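Local coordinates for heat shock protein, putative (Plasmodium falciparum, PDB 1Y6Z) that is the middle-domain piece of a putative Hsp90-family heat shock protein, which as a whole probably acts as an ATP-dependent chaperone that binds unfolded proteins, at residues Leu4-Lys8 with Asp18-Phe22; Asn48-Pro54 with Phe96-Asp102. All coordinates share one frame; numbering follows the deposited sequence.

In the fold
Both contacts are buried in the same part of the Hsp90 middle domain, centres about 11 Å apart. Contact 2 lies within the five-stranded mixed sheet, pairing strands 47-53 and 98-103, and sits about 14 Å from the centre of the chain. Contact 1 is farther out, about 24 Å, where residues 4-8 meet helix 16-27 against one face of that sheet. Their chemistry differs: contact 1 has no hydrogen bond between its segments and relies on methyl and ring contacts, whereas contact 2 is chiefly a ladder of backbone hydrogen bonds, plus one from a serine hydroxyl. The two are joined directly, W7 reaching D102 with its indole N-H while I6 and F22 pack on the strands.

Contact 1. Residues Leu4-Lys8 with Asp18-Phe22; sequences LPIWK and DYYSF
I6 and F22 make the main apolar contact between residues 4-8 and the helical turn 18-22. The CG2 methyl of I6 stands over the centre of the F22 ring in a CH-pi contact, 3.4 Å from the centroid and 11° off the ring normal. F22 has CG anti to its backbone N (chi1 179°), which carries the ring out from the helix to meet that methyl. The other branch of I6, extended through CG1, brings CD1 over one face of the Y19 ring, 4.0 Å from Y19 CD2, and to 3.5 Å from D18 O. A branched isoleucine suits this place because its two arms serve two aromatic rings a helical turn apart.

Residues 6-8 form a short 3-10 turn, K8 N bonding to P5 O at 3.0 Å. In this Hsp90 middle domain the turn and helix 16-27 lie together on one face of the five-stranded sheet, I6 touching I50 and F22 touching both Y52 and I100.

The aromatic contact is between W7 and F22: F22 CZ comes to the indole edge, 3.6 Å from W7 CZ3, with the ring planes 65° apart. P5 CB covers one indole face near its rim. Tryptophan suits the place, its edge meeting F22 while NE1 bonds to D102. Y19 OH bonds to H38, and D18 OD2 to the backbone N of T15.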
loop_
_atom_site.group_PDB
_atom_site.type_symbol
_atom_site.label_atom_id
_atom_site.label_comp_id
_atom_site.label_asym_id
_atom_site.label_seq_id
_atom_site.Cartn_x
_atom_site.Cartn_y
_atom_site.Cartn_z
ATOM N N LEU B 4 6.298 11.453 -31.244
ATOM C CA LEU B 4 6.561 12.143 -29.957
ATOM C C LEU B 4 7.263 11.190 -28.977
ATOM O O LEU B 4 7.549 10.037 -29.344
ATOM C CB LEU B 4 5.283 12.797 -29.399
ATOM C CG LEU B 4 4.018 12.083 -28.925
ATOM C CD1 LEU B 4 2.858 13.097 -28.994
ATOM C CD2 LEU B 4 3.701 10.833 -29.712
ATOM N N PRO B 5 7.651 11.692 -27.779
ATOM C CA PRO B 5 8.431 10.814 -26.921
ATOM C C PRO B 5 7.567 9.708 -26.305
ATOM O O PRO B 5 6.369 9.928 -26.068
ATOM C CB PRO B 5 8.936 11.762 -25.840
ATOM C CG PRO B 5 7.868 12.777 -25.701
ATOM C CD PRO B 5 7.422 13.009 -27.137
ATOM N N ILE B 6 8.190 8.570 -26.014
ATOM C CA ILE B 6 7.498 7.378 -25.490
ATOM C C ILE B 6 6.543 7.708 -24.322
ATOM O O ILE B 6 5.417 7.232 -24.321
ATOM C CB ILE B 6 8.485 6.239 -25.117
ATOM C CG1 ILE B 6 7.744 4.967 -24.669
ATOM C CG2 ILE B 6 9.419 6.694 -24.014
ATOM C CD1 ILE B 6 8.610 3.682 -24.691
ATOM N N TRP B 7 6.983 8.553 -23.381
ATOM C CA TRP B 7 6.218 8.878 -22.160
ATOM C C TRP B 7 4.936 9.656 -22.349
ATOM O O TRP B 7 4.199 9.870 -21.367
ATOM C CB TRP B 7 7.080 9.599 -21.127
ATOM C CG TRP B 7 7.633 10.955 -21.574
ATOM C CD1 TRP B 7 7.022 12.184 -21.468
ATOM C CD2 TRP B 7 8.936 11.203 -22.105
ATOM N NE1 TRP B 7 7.847 13.167 -21.949
ATOM C CE2 TRP B 7 9.037 12.600 -22.329
ATOM C CE3 TRP B 7 10.023 10.384 -22.433
ATOM C CZ2 TRP B 7 10.179 13.183 -22.858
ATOM C CZ3 TRP B 7 11.171 10.968 -22.958
ATOM C CH2 TRP B 7 11.236 12.350 -23.165
ATOM N N LYS B 8 4.698 10.060 -23.602
ATOM C CA LYS B 8 3.524 10.809 -24.030
ATOM C C LYS B 8 2.576 9.958 -24.873
ATOM O O LYS B 8 1.389 10.278 -24.993
ATOM C CB LYS B 8 3.962 12.042 -24.815
ATOM C CG LYS B 8 3.527 13.334 -24.155
ATOM C CD LYS B 8 4.420 13.739 -22.999
ATOM C CE LYS B 8 3.922 15.031 -22.405
ATOM N NZ LYS B 8 3.661 15.999 -23.527
ATOM N N ASP B 18 9.463 -1.971 -26.486
ATOM C CA ASP B 18 9.477 -0.542 -26.689
ATOM C C ASP B 18 10.044 0.170 -25.424
ATOM O O ASP B 18 10.815 1.094 -25.521
ATOM C CB ASP B 18 8.074 -0.002 -26.955
ATOM C CG ASP B 18 7.560 -0.351 -28.354
ATOM O OD1 ASP B 18 8.400 -0.555 -29.251
ATOM O OD2 ASP B 18 6.328 -0.436 -28.524
ATOM N N TYR B 19 9.615 -0.295 -24.252
ATOM C CA TYR B 19 10.100 0.278 -22.971
ATOM C C TYR B 19 11.580 -0.085 -22.700
ATOM O O TYR B 19 12.392 0.762 -22.269
ATOM C CB TYR B 19 9.193 -0.233 -21.848
ATOM C CG TYR B 19 7.842 0.468 -21.775
ATOM C CD1 TYR B 19 6.690 -0.161 -22.206
ATOM C CD2 TYR B 19 7.731 1.786 -21.277
ATOM C CE1 TYR B 19 5.432 0.480 -22.109
ATOM C CE2 TYR B 19 6.497 2.413 -21.154
ATOM C CZ TYR B 19 5.353 1.759 -21.589
ATOM O OH TYR B 19 4.110 2.401 -21.469
ATOM N N TYR B 20 11.903 -1.350 -22.904
ATOM C CA TYR B 20 13.300 -1.819 -22.731
ATOM C C TYR B 20 14.255 -1.114 -23.688
ATOM O O TYR B 20 15.331 -0.706 -23.282
ATOM C CB TYR B 20 13.378 -3.309 -22.964
ATOM C CG TYR B 20 12.946 -4.197 -21.833
ATOM C CD1 TYR B 20 12.139 -3.734 -20.766
ATOM C CD2 TYR B 20 13.307 -5.551 -21.845
ATOM C CE1 TYR B 20 11.717 -4.605 -19.761
ATOM C CE2 TYR B 20 12.888 -6.400 -20.832
ATOM C CZ TYR B 20 12.113 -5.909 -19.786
ATOM O OH TYR B 20 11.712 -6.743 -18.756
ATOM N N SER B 21 13.881 -0.941 -24.965
ATOM C CA SER B 21 14.713 -0.192 -25.939
ATOM C C SER B 21 14.881 1.269 -25.599
ATOM O O SER B 21 15.959 1.812 -25.737
ATOM C CB SER B 21 14.153 -0.291 -27.369
ATOM O OG SER B 21 13.955 -1.664 -27.645
ATOM N N PHE B 22 13.809 1.913 -25.169
ATOM C CA PHE B 22 13.914 3.243 -24.627
ATOM C C PHE B 22 14.846 3.358 -23.435
ATOM O O PHE B 22 15.643 4.295 -23.392
ATOM C CB PHE B 22 12.522 3.840 -24.288
ATOM C CG PHE B 22 12.604 5.207 -23.693
ATOM C CD1 PHE B 22 12.805 6.304 -24.502
ATOM C CD2 PHE B 22 12.525 5.400 -22.315
ATOM C CE1 PHE B 22 12.917 7.566 -23.967
ATOM C CE2 PHE B 22 12.635 6.669 -21.764
ATOM C CZ PHE B 22 12.841 7.755 -22.591
#

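Contact 2. Residues Asn48-Pro54 with Phe96-Asp102; sequences NSILYIP and FLRGIVD
I100 O is gripped twice from the neighbouring strand, by the hydroxyl of S49, with OG 2.8 Å away, and by the backbone N of I50 at 3.2 Å. S49 OG lies anti to its own backbone N (chi1 -170°), directed across to the partner strand; a short serine suits this buried site. The shortest backbone bond runs from Y52 N to R98 O, 2.7 Å; the same oxygen lies at the edge of the Y52 ring.

Residues 48-53 and 98-102 are antiparallel neighbours inside the mixed sheet of the Hsp90 middle domain. L51 and V101 pack on I128 of helix 121-141, and S49, on the same face, touches F39; I50, Y52 and I100 face helix 16-27. G99 CA lies 4.2 Å from L51 CA in a non-hydrogen-bonded pair; glycine suits the place, with I50 O 3.1 Å from G99 CA.

P54 CG packs 3.8 Å from R98 CG, the side chains crossing at about a right angle. R98, bent at chi2 (-68°), places NH1 2.9 Å from L97 O, above the carbonyl plane; NH1 also bonds T95 O, and NH2 forms a salt bridge with E60. P54 CD approaches the edge of the F96 ring, which stacks on F154.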
loop_
_atom_site.group_PDB
_atom_site.type_symbol
_atom_site.label_atom_id
_atom_site.label_comp_id
_atom_site.label_asym_id
_atom_site.label_seq_id
_atom_site.Cartn_x
_atom_site.Cartn_y
_atom_site.Cartn_z
ATOM N N ASN B 48 4.160 13.142 -16.626
ATOM C CA ASN B 48 4.306 11.756 -17.071
ATOM C C ASN B 48 5.558 11.179 -16.433
ATOM O O ASN B 48 6.502 11.901 -16.190
ATOM C CB ASN B 48 4.522 11.723 -18.573
ATOM C CG ASN B 48 3.493 12.503 -19.328
ATOM O OD1 ASN B 48 2.350 12.053 -19.496
ATOM N ND2 ASN B 48 3.898 13.670 -19.848
ATOM N N SER B 49 5.588 9.875 -16.153
ATOM C CA SER B 49 6.821 9.323 -15.631
ATOM C C SER B 49 6.963 7.901 -16.113
ATOM O O SER B 49 5.978 7.218 -16.318
ATOM C CB SER B 49 6.918 9.390 -14.107
ATOM O OG SER B 49 8.226 9.056 -13.603
ATOM N N ILE B 50 8.193 7.509 -16.396
ATOM C CA ILE B 50 8.461 6.068 -16.584
ATOM C C ILE B 50 9.625 5.822 -15.649
ATOM O O ILE B 50 10.618 6.557 -15.729
ATOM C CB ILE B 50 8.878 5.665 -18.034
ATOM C CG1 ILE B 50 7.912 6.213 -19.088
ATOM C CG2 ILE B 50 9.009 4.097 -18.093
ATOM C CD1 ILE B 50 8.305 5.908 -20.540
ATOM N N LEU B 51 9.522 4.807 -14.779
ATOM C CA LEU B 51 10.514 4.567 -13.781
ATOM C C LEU B 51 10.950 3.114 -14.008
ATOM O O LEU B 51 10.124 2.301 -14.266
ATOM C CB LEU B 51 9.854 4.657 -12.406
ATOM C CG LEU B 51 9.380 6.065 -11.930
ATOM C CD1 LEU B 51 8.806 5.821 -10.452
ATOM C CD2 LEU B 51 10.549 6.991 -11.900
ATOM N N TYR B 52 12.250 2.848 -13.962
ATOM C CA TYR B 52 12.837 1.536 -14.225
ATOM C C TYR B 52 13.685 1.133 -13.008
ATOM O O TYR B 52 14.407 1.936 -12.446
ATOM C CB TYR B 52 13.803 1.633 -15.387
ATOM C CG TYR B 52 13.133 1.896 -16.745
ATOM C CD1 TYR B 52 12.936 3.190 -17.201
ATOM C CD2 TYR B 52 12.729 0.821 -17.542
ATOM C CE1 TYR B 52 12.343 3.451 -18.470
ATOM C CE2 TYR B 52 12.130 1.058 -18.765
ATOM C CZ TYR B 52 11.941 2.370 -19.229
ATOM O OH TYR B 52 11.397 2.579 -20.501
ATOM N N ILE B 53 13.644 -0.146 -12.674
ATOM C CA ILE B 53 14.598 -0.787 -11.813
ATOM C C ILE B 53 15.605 -1.411 -12.745
ATOM O O ILE B 53 15.242 -2.254 -13.603
ATOM C CB ILE B 53 13.935 -1.860 -10.956
ATOM C CG1 ILE B 53 12.952 -1.186 -9.999
ATOM C CG2 ILE B 53 14.992 -2.680 -10.155
ATOM C CD1 ILE B 53 12.238 -2.217 -9.129
ATOM N N PRO B 54 16.857 -0.981 -12.642
ATOM C CA PRO B 54 17.896 -1.495 -13.539
ATOM C C PRO B 54 18.108 -2.989 -13.364
ATOM O O PRO B 54 17.806 -3.516 -12.304
ATOM C CB PRO B 54 19.165 -0.693 -13.096
ATOM C CG PRO B 54 18.580 0.584 -12.602
ATOM C CD PRO B 54 17.399 0.077 -11.775
ATOM N N PHE B 96 19.045 4.245 -6.959
ATOM C CA PHE B 96 19.280 3.177 -7.989
ATOM C C PHE B 96 18.235 3.220 -9.099
ATOM O O PHE B 96 18.450 2.639 -10.141
ATOM C CB PHE B 96 19.356 1.774 -7.382
ATOM C CG PHE B 96 18.052 1.307 -6.760
ATOM C CD1 PHE B 96 17.777 1.543 -5.428
ATOM C CD2 PHE B 96 17.081 0.658 -7.548
ATOM C CE1 PHE B 96 16.586 1.101 -4.814
ATOM C CE2 PHE B 96 15.834 0.253 -6.950
ATOM C CZ PHE B 96 15.616 0.458 -5.599
ATOM N N LEU B 97 17.098 3.906 -8.912
ATOM C CA LEU B 97 16.102 3.978 -9.966
ATOM C C LEU B 97 16.647 4.807 -11.166
ATOM O O LEU B 97 17.387 5.763 -10.976
ATOM C CB LEU B 97 14.857 4.772 -9.433
ATOM C CG LEU B 97 13.937 4.181 -8.388
ATOM C CD1 LEU B 97 12.797 5.253 -8.213
ATOM C CD2 LEU B 97 13.310 2.957 -8.916
ATOM N N ARG B 98 16.258 4.439 -12.374
ATOM C CA ARG B 98 16.536 5.235 -13.556
ATOM C C ARG B 98 15.171 5.535 -14.170
ATOM O O ARG B 98 14.283 4.680 -14.188
ATOM C CB ARG B 98 17.443 4.473 -14.531
ATOM C CG ARG B 98 18.826 4.159 -13.971
ATOM C CD ARG B 98 19.565 5.450 -13.824
ATOM N NE ARG B 98 20.938 5.392 -13.301
ATOM C CZ ARG B 98 21.267 5.603 -12.029
ATOM N NH1 ARG B 98 20.333 5.763 -11.115
ATOM N NH2 ARG B 98 22.543 5.580 -11.655
ATOM N N GLY B 99 14.972 6.731 -14.708
ATOM C CA GLY B 99 13.646 7.058 -15.203
ATOM C C GLY B 99 13.546 8.488 -15.724
ATOM O O GLY B 99 14.545 9.221 -15.777
ATOM N N ILE B 100 12.333 8.849 -16.125
ATOM C CA ILE B 100 12.098 10.161 -16.644
ATOM C C ILE B 100 10.902 10.754 -15.930
ATOM O O ILE B 100 9.980 10.041 -15.528
ATOM C CB ILE B 100 11.952 10.176 -18.224
ATOM C CG1 ILE B 100 10.580 9.686 -18.676
ATOM C CG2 ILE B 100 13.138 9.359 -18.953
ATOM C CD1 ILE B 100 9.473 10.809 -18.725
ATOM N N VAL B 101 10.902 12.072 -15.805
ATOM C CA VAL B 101 9.686 12.803 -15.441
ATOM C C VAL B 101 9.510 13.924 -16.480
ATOM O O VAL B 101 10.463 14.669 -16.739
ATOM C CB VAL B 101 9.819 13.468 -14.054
ATOM C CG1 VAL B 101 8.516 14.286 -13.735
ATOM C CG2 VAL B 101 10.092 12.453 -12.973
ATOM N N ASP B 102 8.335 14.018 -17.089
ATOM C CA ASP B 102 8.045 15.188 -17.937
ATOM C C ASP B 102 6.893 15.960 -17.347
ATOM O O ASP B 102 5.762 15.473 -17.348
ATOM C CB ASP B 102 7.695 14.764 -19.343
ATOM C CG ASP B 102 7.596 15.948 -20.320
ATOM O OD1 ASP B 102 7.426 15.687 -21.513
ATOM O OD2 ASP B 102 7.713 17.113 -19.915
#